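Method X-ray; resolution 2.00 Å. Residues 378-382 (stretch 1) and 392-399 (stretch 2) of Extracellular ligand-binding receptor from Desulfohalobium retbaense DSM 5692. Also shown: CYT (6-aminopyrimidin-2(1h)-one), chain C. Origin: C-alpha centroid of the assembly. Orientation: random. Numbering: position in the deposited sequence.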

ATOM      1  N   ALA A 378      23.552   3.848  -5.171  1.00 34.62           N
ATOM      2  CA  ALA A 378      24.708   3.654  -6.050  1.00 37.71           C
ATOM      3  C   ALA A 378      24.976   2.188  -6.342  1.00 33.21           C
ATOM      4  O   ALA A 378      24.800   1.321  -5.507  1.00 34.43           O
ATOM      5  CB  ALA A 378      25.959   4.283  -5.438  1.00 42.47           C
ATOM      6  N   TYR A 379      25.439   1.960  -7.555  1.00 36.22           N
ATOM      7  CA  TYR A 379      26.002   0.714  -7.969  1.00 39.32           C
ATOM      8  C   TYR A 379      27.518   0.800  -7.811  1.00 37.05           C
ATOM      9  O   TYR A 379      28.140  -0.115  -7.296  1.00 41.53           O
ATOM     10  CB  TYR A 379      25.618   0.438  -9.415  1.00 38.36           C
ATOM     11  CG  TYR A 379      26.158  -0.857  -9.929  1.00 33.78           C
ATOM     12  CD1 TYR A 379      25.495  -2.042  -9.677  1.00 32.72           C
ATOM     13  CD2 TYR A 379      27.330  -0.899 -10.659  1.00 37.30           C
ATOM     14  CE1 TYR A 379      25.958  -3.237 -10.170  1.00 41.41           C
ATOM     15  CE2 TYR A 379      27.814  -2.108 -11.153  1.00 38.87           C
ATOM     16  CZ  TYR A 379      27.112  -3.266 -10.910  1.00 40.92           C
ATOM     17  OH  TYR A 379      27.584  -4.457 -11.383  1.00 45.54           O
ATOM     18  N   ASN A 380      28.110   1.903  -8.279  1.00 37.01           N
ATOM     19  CA  ASN A 380      29.488   2.214  -7.910  1.00 37.79           C
ATOM     20  C   ASN A 380      29.840   3.677  -8.135  1.00 41.43           C
ATOM     21  O   ASN A 380      29.014   4.470  -8.588  1.00 35.56           O
ATOM     22  CB  ASN A 380      30.493   1.303  -8.638  1.00 40.91           C
ATOM     23  CG  ASN A 380      30.538   1.501 -10.153  1.00 44.85           C
ATOM     24  OD1 ASN A 380      30.209   2.544 -10.681  1.00 43.09           O
ATOM     25  ND2 ASN A 380      31.009   0.481 -10.848  1.00 41.35           N
ATOM     26  N   CYS A 381      31.081   4.010  -7.812  1.00 37.14           N
ATOM     27  CA  CYS A 381      31.617   5.352  -7.950  1.00 36.62           C
ATOM     28  C   CYS A 381      32.966   5.295  -8.632  1.00 40.87           C
ATOM     29  O   CYS A 381      33.805   4.440  -8.323  1.00 42.62           O
ATOM     30  CB  CYS A 381      31.752   6.048  -6.576  1.00 34.17           C
ATOM     31  SG  CYS A 381      30.251   6.125  -5.578  1.00 43.65           S
ATOM     32  N   VAL A 382      33.181   6.210  -9.565  1.00 41.68           N
ATOM     33  CA  VAL A 382      34.437   6.270 -10.280  1.00 34.71           C
ATOM     34  C   VAL A 382      34.977   7.675 -10.377  1.00 38.61           C
ATOM     35  O   VAL A 382      34.250   8.681 -10.211  1.00 38.63           O
ATOM     36  CB  VAL A 382      34.316   5.709 -11.698  1.00 38.08           C
ATOM     37  CG1 VAL A 382      33.843   4.276 -11.679  1.00 43.39           C
ATOM     38  CG2 VAL A 382      33.378   6.577 -12.548  1.00 42.37           C
ATOM     39  N   ASN A 392      39.761   5.168 -11.530  1.00 48.29           N
ATOM     40  CA  ASN A 392      39.606   4.623 -10.194  1.00 47.68           C
ATOM     41  C   ASN A 392      38.129   4.280  -9.963  1.00 48.31           C
ATOM     42  O   ASN A 392      37.260   4.803 -10.654  1.00 45.49           O
ATOM     43  CB  ASN A 392      40.157   5.612  -9.143  1.00 45.39           C
ATOM     44  CG  ASN A 392      40.524   4.934  -7.816  1.00 50.41           C
ATOM     45  OD1 ASN A 392      40.372   3.732  -7.667  1.00 43.24           O
ATOM     46  ND2 ASN A 392      41.027   5.719  -6.853  1.00 56.46           N
ATOM     47  N   VAL A 393      37.858   3.366  -9.033  1.00 48.72           N
ATOM     48  CA  VAL A 393      36.498   2.915  -8.746  1.00 39.80           C
ATOM     49  C   VAL A 393      36.383   2.352  -7.339  1.00 47.14           C
ATOM     50  O   VAL A 393      37.303   1.711  -6.855  1.00 44.46           O
ATOM     51  CB  VAL A 393      36.036   1.826  -9.742  1.00 44.88           C
ATOM     52  CG1 VAL A 393      36.938   0.577  -9.664  1.00 43.08           C
ATOM     53  CG2 VAL A 393      34.563   1.442  -9.503  1.00 43.02           C
ATOM     54  N   ALA A 394      35.242   2.595  -6.704  1.00 35.98           N
ATOM     55  CA  ALA A 394      34.815   1.876  -5.533  1.00 37.41           C
ATOM     56  C   ALA A 394      33.374   1.432  -5.726  1.00 40.05           C
ATOM     57  O   ALA A 394      32.573   2.190  -6.250  1.00 37.07           O
ATOM     58  CB  ALA A 394      34.942   2.746  -4.272  1.00 40.07           C
ATOM     59  N   PRO A 395      33.015   0.219  -5.281  1.00 34.52           N
ATOM     60  CA  PRO A 395      33.814  -0.857  -4.676  1.00 38.86           C
ATOM     61  C   PRO A 395      34.893  -1.375  -5.574  1.00 38.98           C
ATOM     62  O   PRO A 395      34.730  -1.372  -6.797  1.00 34.44           O
ATOM     63  CB  PRO A 395      32.786  -1.944  -4.421  1.00 33.80           C
ATOM     64  CG  PRO A 395      31.545  -1.214  -4.243  1.00 40.07           C
ATOM     65  CD  PRO A 395      31.601  -0.151  -5.292  1.00 36.00           C
ATOM     66  N   LYS A 396      35.975  -1.862  -4.975  1.00 43.72           N
ATOM     67  CA  LYS A 396      37.105  -2.313  -5.761  1.00 46.29           C
ATOM     68  C   LYS A 396      36.790  -3.593  -6.529  1.00 43.44           C
ATOM     69  O   LYS A 396      37.515  -3.939  -7.454  1.00 53.21           O
ATOM     70  CB  LYS A 396      38.349  -2.493  -4.858  1.00 49.98           C
ATOM     71  CG  LYS A 396      39.069  -1.153  -4.531  1.00 48.82           C
ATOM     72  CD  LYS A 396      39.537  -0.420  -5.818  1.00 59.04           C
ATOM     73  CE  LYS A 396      40.295   0.905  -5.585  1.00 57.11           C
ATOM     74  NZ  LYS A 396      39.528   1.932  -4.842  1.00 57.48           N
ATOM     75  N   GLN A 397      35.717  -4.300  -6.194  1.00 45.41           N
ATOM     76  CA  GLN A 397      35.358  -5.482  -7.003  1.00 49.03           C
ATOM     77  C   GLN A 397      35.014  -5.160  -8.479  1.00 52.88           C
ATOM     78  O   GLN A 397      34.956  -6.056  -9.337  1.00 45.61           O
ATOM     79  CB  GLN A 397      34.191  -6.232  -6.366  1.00 53.80           C
ATOM     80  CG  GLN A 397      32.844  -5.530  -6.410  1.00 56.82           C
ATOM     81  CD  GLN A 397      31.675  -6.507  -6.584  1.00 56.80           C
ATOM     82  OE1 GLN A 397      30.806  -6.621  -5.715  1.00 59.56           O
ATOM     83  NE2 GLN A 397      31.654  -7.208  -7.707  1.00 57.69           N
ATOM     84  N   TYR A 398      34.794  -3.886  -8.789  1.00 47.37           N
ATOM     85  CA  TYR A 398      34.538  -3.491 -10.175  1.00 39.92           C
ATOM     86  C   TYR A 398      35.794  -2.939 -10.836  1.00 47.48           C
ATOM     87  O   TYR A 398      35.712  -2.228 -11.808  1.00 48.47           O
ATOM     88  CB  TYR A 398      33.411  -2.460 -10.240  1.00 40.11           C
ATOM     89  CG  TYR A 398      32.137  -2.978  -9.632  1.00 39.29           C
ATOM     90  CD1 TYR A 398      31.504  -4.121 -10.132  1.00 44.20           C
ATOM     91  CD2 TYR A 398      31.571  -2.346  -8.550  1.00 32.90           C
ATOM     92  CE1 TYR A 398      30.342  -4.595  -9.560  1.00 44.20           C
ATOM     93  CE2 TYR A 398      30.421  -2.822  -7.964  1.00 30.87           C
ATOM     94  CZ  TYR A 398      29.794  -3.921  -8.471  1.00 40.84           C
ATOM     95  OH  TYR A 398      28.643  -4.338  -7.833  1.00 38.95           O
ATOM     96  N   SER A 399      36.953  -3.293 -10.301  1.00 48.00           N
ATOM     97  CA  SER A 399      38.249  -2.836 -10.808  1.00 43.78           C
ATOM     98  C   SER A 399      38.484  -3.047 -12.283  1.00 41.00           C
ATOM     99  O   SER A 399      39.298  -2.359 -12.892  1.00 49.03           O
ATOM    100  CB  SER A 399      39.380  -3.553 -10.020  1.00 51.02           C
ATOM    101  OG  SER A 399      39.558  -2.905  -8.776  1.00 63.93           O
TER
HETATM  102  N3  CYT C 602      30.228   3.729 -15.844  1.00 38.76           N
HETATM  103  C4  CYT C 602      30.422   4.546 -14.810  1.00 48.02           C
HETATM  104  N1  CYT C 602      29.981   5.617 -17.276  1.00 36.99           N
HETATM  105  C2  CYT C 602      30.003   4.228 -17.094  1.00 40.44           C
HETATM  106  O2  CYT C 602      29.782   3.478 -18.072  1.00 35.81           O
HETATM  107  N4  CYT C 602      30.654   3.980 -13.592  1.00 39.66           N
HETATM  108  C5  CYT C 602      30.405   5.975 -14.972  1.00 45.24           C
HETATM  109  C6  CYT C 602      30.183   6.463 -16.204  1.00 42.06           C
HETATM  110  O   HOH W   1      27.525  -2.438  -6.247  1.00 36.54           O
HETATM  111  O   HOH W   2      27.085  -6.337  -8.811  1.00 58.45           O

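Parts of two longer strands, through Cys381-Val382 and Val393-Ala394, run antiparallel at 159°, and the backbone sets the frame for everything else. Cys381 and Ala394 form the hydrogen-bonded pair: Cys381 N donates to Ala394 O at 2.8 Å, and Ala394 N returns the bond to Cys381 O, also at 2.8 Å. Next comes the non-hydrogen-bonded pair, Val382 and Val393, whose CA atoms draw in to 4.2 Å. Here the alpha carbons supply the polar contact, Val393 CA lying 3.1 Å from Cys381 O and Val382 CA 3.2 Å from Asn392 O.

The two valines share one face of the sheet. With Val382 at m and Val393 at p, methyls meet across the strands, Val382 CG1 to Val393 CG2 at 3.6 Å. The same Val382 CG1 is 3.7 Å from N4 of CYT, so this methyl touches both strand partner and ligand. Cys381 and Ala394 occupy the other face.

Beyond the ladder comes Pro395, preceded by a cis peptide; the turn after it is closed by Tyr398 N to Pro395 O at 3.2 Å, and the CA-to-CB bond of Tyr398 points toward stretch 1. Its chi1 of -58° (m) and the t rotamer of Tyr379 place the two rings in an offset stack, centroids 4.7 Å apart and planes at 29°. Although the CA-to-CB bond of Tyr379 points sideways, the extended rotamer carries its ring to the partner. Water 1 ties the pair together, donating to Tyr379 O at 2.6 Å and hydrogen bonding to Tyr398 OH at 2.7 Å.

The CA-to-CB bond of Asn380 (p) points toward stretch 2; ND2 lies 3.7 Å from Tyr398 CD2 and is hydrogen-bonded elsewhere in the structure, while OD1 lies 3.3 Å from N4 of CYT. Within stretch 2, Lys396 curls back through m, m, t, m so that NZ reaches Val393 O at 3.0 Å.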